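Local structure of F420-dependent methylenetetrahydromethanopterin dehydrogenase (Methanopyrus kandleri, 1QV9) at residues Val261-His266 with Leu273-Phe278. The protein catalyses the reversible, coenzyme F420-dependent reduction of methenyl-tetrahydromethanopterin to methylene-tetrahydromethanopterin in methanogenesis from carbon dioxide. Residues are numbered along the deposited sequence; the frame is centred on the assembly and turned at random.
Sequences VLRTPH and LSKRKF
Arg263 and Lys275 form a single antiparallel beta bridge, a hydrogen-bonded pair that joins two runs of the loop following helix 227-257. Arg263 N gives a nearly straight bond to Lys275 O (3.0 Å, 167°), and Lys275 N returns a more bent one to Arg263 O. Further along, Leu273 N meets Pro265 O at 2.8 Å; proline, lacking an N-H, still serves as acceptor. The Leu262 side chain lies aslant over Arg276: Leu262 CB sits 3.7 Å above the centre of the guanidinium plane, whose N-H groups point outward within it, so the face can take an aliphatic neighbour. A bend at chi2 (-103°) brings the Arg276 group there, and NH2 is anchored by Ala260 O and Glu193 O. An alanine in place of Arg276 would probably strip the planar cover from Leu262 CB and leave those two carbonyls without this donor. On the opposite side of the bridged segments, Arg263 CB packs against Lys275 CG (3.7 Å). The extended Arg263 chain ties the pair into the hexamer: NH2 forms a salt bridge with Glu136 and a hydrogen bond with Phe131 O, both of a second subunit, while NH1 is hydrogen-bonded to Tyr198 OH of a third. Lys275, bent at chi3 (-76°), directs NZ to Phe278 O at 2.8 Å, approaching from above the carbonyl plane.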
ATOM      1  N   VAL A 261      18.111  -7.592   9.911  1.00 15.54           N
ATOM      2  CA  VAL A 261      18.316  -6.147  10.053  1.00 15.58           C
ATOM      3  C   VAL A 261      19.623  -5.815  10.809  1.00 17.11           C
ATOM      4  O   VAL A 261      19.738  -6.077  12.014  1.00 16.95           O
ATOM      5  CB  VAL A 261      17.132  -5.473  10.805  1.00 15.63           C
ATOM      6  CG1 VAL A 261      17.394  -3.933  10.855  1.00 17.42           C
ATOM      7  CG2 VAL A 261      15.786  -5.767  10.143  1.00 15.39           C
ATOM      8  N   LEU A 262      20.593  -5.206  10.124  1.00 15.20           N
ATOM      9  CA  LEU A 262      21.837  -4.843  10.771  1.00 15.82           C
ATOM     10  C   LEU A 262      21.622  -3.760  11.828  1.00 17.55           C
ATOM     11  O   LEU A 262      20.953  -2.723  11.566  1.00 16.75           O
ATOM     12  CB  LEU A 262      22.847  -4.322   9.741  1.00 14.81           C
ATOM     13  CG  LEU A 262      24.196  -3.855  10.283  1.00 16.43           C
ATOM     14  CD1 LEU A 262      24.933  -5.086  10.864  1.00 19.44           C
ATOM     15  CD2 LEU A 262      25.035  -3.284   9.135  1.00 17.99           C
ATOM     16  N   ARG A 263      22.168  -3.988  13.024  1.00 15.34           N
ATOM     17  CA  ARG A 263      22.130  -2.983  14.077  1.00 14.45           C
ATOM     18  C   ARG A 263      23.553  -2.863  14.624  1.00 18.44           C
ATOM     19  O   ARG A 263      24.217  -3.882  14.872  1.00 19.52           O
ATOM     20  CB  ARG A 263      21.155  -3.343  15.184  1.00 16.15           C
ATOM     21  CG  ARG A 263      19.750  -3.586  14.697  1.00 16.52           C
ATOM     22  CD  ARG A 263      18.761  -3.929  15.850  1.00 16.96           C
ATOM     23  NE  ARG A 263      17.516  -4.344  15.220  1.00 19.24           N
ATOM     24  CZ  ARG A 263      16.519  -3.538  14.849  1.00 16.32           C
ATOM     25  NH1 ARG A 263      15.482  -4.065  14.212  1.00 17.23           N
ATOM     26  NH2 ARG A 263      16.516  -2.256  15.185  1.00 17.10           N
ATOM     27  N   THR A 264      24.037  -1.637  14.773  1.00 16.03           N
ATOM     28  CA  THR A 264      25.399  -1.378  15.241  1.00 15.77           C
ATOM     29  C   THR A 264      25.382  -0.336  16.349  1.00 15.76           C
ATOM     30  O   THR A 264      25.806   0.806  16.165  1.00 17.51           O
ATOM     31  CB  THR A 264      26.347  -0.915  14.079  1.00 18.38           C
ATOM     32  OG1 THR A 264      25.820   0.271  13.424  1.00 19.85           O
ATOM     33  CG2 THR A 264      26.517  -2.029  13.072  1.00 17.46           C
ATOM     34  N   PRO A 265      24.875  -0.725  17.537  1.00 16.48           N
ATOM     35  CA  PRO A 265      24.795   0.172  18.690  1.00 16.00           C
ATOM     36  C   PRO A 265      26.124   0.349  19.390  1.00 21.43           C
ATOM     37  O   PRO A 265      27.028  -0.489  19.256  1.00 20.22           O
ATOM     38  CB  PRO A 265      23.795  -0.520  19.606  1.00 17.80           C
ATOM     39  CG  PRO A 265      24.163  -1.992  19.372  1.00 17.83           C
ATOM     40  CD  PRO A 265      24.353  -2.068  17.865  1.00 18.26           C
ATOM     41  N   HIS A 266      26.241   1.458  20.111  1.00 19.82           N
ATOM     42  CA  HIS A 266      27.436   1.730  20.907  1.00 21.14           C
ATOM     43  C   HIS A 266      27.317   1.116  22.302  1.00 22.66           C
ATOM     44  O   HIS A 266      26.250   1.132  22.899  1.00 24.21           O
ATOM     45  CB  HIS A 266      27.622   3.244  21.083  1.00 19.45           C
ATOM     46  CG  HIS A 266      27.969   3.953  19.820  1.00 18.68           C
ATOM     47  ND1 HIS A 266      27.021   4.626  19.076  1.00 19.45           N
ATOM     48  CD2 HIS A 266      29.138   4.087  19.158  1.00 18.81           C
ATOM     49  CE1 HIS A 266      27.597   5.149  18.009  1.00 17.01           C
ATOM     50  NE2 HIS A 266      28.883   4.839  18.033  1.00 22.47           N
ATOM     51  N   LEU A 273      29.172  -2.154  18.552  1.00 23.23           N
ATOM     52  CA  LEU A 273      28.799  -3.556  18.561  1.00 22.12           C
ATOM     53  C   LEU A 273      28.051  -3.876  17.274  1.00 25.88           C
ATOM     54  O   LEU A 273      27.786  -2.985  16.462  1.00 24.73           O
ATOM     55  CB  LEU A 273      27.913  -3.853  19.774  1.00 23.79           C
ATOM     56  CG  LEU A 273      28.464  -3.381  21.130  1.00 24.37           C
ATOM     57  CD1 LEU A 273      27.474  -3.685  22.244  1.00 27.45           C
ATOM     58  CD2 LEU A 273      29.813  -4.059  21.401  1.00 24.88           C
ATOM     59  N   SER A 274      27.709  -5.145  17.077  1.00 22.91           N
ATOM     60  CA  SER A 274      26.992  -5.500  15.866  1.00 23.52           C
ATOM     61  C   SER A 274      26.116  -6.725  16.046  1.00 24.89           C
ATOM     62  O   SER A 274      26.428  -7.622  16.841  1.00 24.20           O
ATOM     63  CB  SER A 274      27.994  -5.715  14.724  1.00 25.81           C
ATOM     64  OG  SER A 274      27.333  -6.061  13.530  1.00 34.10           O
ATOM     65  N   LYS A 275      24.988  -6.747  15.342  1.00 20.81           N
ATOM     66  CA  LYS A 275      24.082  -7.890  15.377  1.00 19.04           C
ATOM     67  C   LYS A 275      23.215  -7.865  14.128  1.00 21.65           C
ATOM     68  O   LYS A 275      23.090  -6.811  13.491  1.00 19.68           O
ATOM     69  CB  LYS A 275      23.164  -7.844  16.597  1.00 21.35           C
ATOM     70  CG  LYS A 275      22.317  -6.549  16.717  1.00 21.27           C
ATOM     71  CD  LYS A 275      21.322  -6.662  17.854  1.00 22.76           C
ATOM     72  CE  LYS A 275      20.109  -7.536  17.541  1.00 21.35           C
ATOM     73  NZ  LYS A 275      19.209  -7.700  18.759  1.00 19.76           N
ATOM     74  N   ARG A 276      22.623  -9.012  13.797  1.00 19.50           N
ATOM     75  CA  ARG A 276      21.716  -9.152  12.648  1.00 23.03           C
ATOM     76  C   ARG A 276      20.383  -9.770  13.063  1.00 26.14           C
ATOM     77  O   ARG A 276      19.315  -9.255  12.744  1.00 25.43           O
ATOM     78  CB  ARG A 276      22.334 -10.051  11.588  1.00 28.59           C
ATOM     79  CG  ARG A 276      23.451  -9.450  10.845  1.00 30.17           C
ATOM     80  CD  ARG A 276      22.940  -9.022   9.502  1.00 28.59           C
ATOM     81  NE  ARG A 276      23.973  -8.325   8.770  1.00 28.53           N
ATOM     82  CZ  ARG A 276      23.711  -7.501   7.772  1.00 24.05           C
ATOM     83  NH1 ARG A 276      24.695  -6.890   7.155  1.00 23.33           N
ATOM     84  NH2 ARG A 276      22.451  -7.296   7.404  1.00 21.72           N
ATOM     85  N   LYS A 277      20.417 -10.893  13.773  1.00 20.49           N
ATOM     86  CA  LYS A 277      19.174 -11.522  14.179  1.00 19.07           C
ATOM     87  C   LYS A 277      18.539 -10.716  15.300  1.00 16.99           C
ATOM     88  O   LYS A 277      19.217 -10.205  16.197  1.00 19.46           O
ATOM     89  CB  LYS A 277      19.432 -12.967  14.600  1.00 25.19           C
ATOM     90  CG  LYS A 277      20.023 -13.799  13.456  1.00 30.31           C
ATOM     91  CD  LYS A 277      20.036 -15.276  13.827  1.00 41.92           C
ATOM     92  CE  LYS A 277      20.688 -16.116  12.740  1.00 45.94           C
ATOM     93  NZ  LYS A 277      19.908 -16.069  11.472  1.00 46.28           N
ATOM     94  N   PHE A 278      17.217 -10.636  15.278  1.00 18.16           N
ATOM     95  CA  PHE A 278      16.498  -9.816  16.221  1.00 16.51           C
ATOM     96  C   PHE A 278      16.739 -10.148  17.687  1.00 21.56           C
ATOM     97  O   PHE A 278      16.869  -9.262  18.516  1.00 22.27           O
ATOM     98  CB  PHE A 278      14.993  -9.864  15.905  1.00 19.82           C
ATOM     99  CG  PHE A 278      14.159  -8.993  16.793  1.00 20.10           C
ATOM    100  CD1 PHE A 278      13.447  -9.536  17.838  1.00 19.68           C
ATOM    101  CD2 PHE A 278      14.088  -7.613  16.591  1.00 22.57           C
ATOM    102  CE1 PHE A 278      12.671  -8.741  18.669  1.00 19.47           C
ATOM    103  CE2 PHE A 278      13.311  -6.806  17.430  1.00 21.07           C
ATOM    104  CZ  PHE A 278      12.597  -7.372  18.476  1.00 23.93           C
TER
HETATM  105  O   HOH W   1      16.842  -8.825  12.389  1.00 17.50           O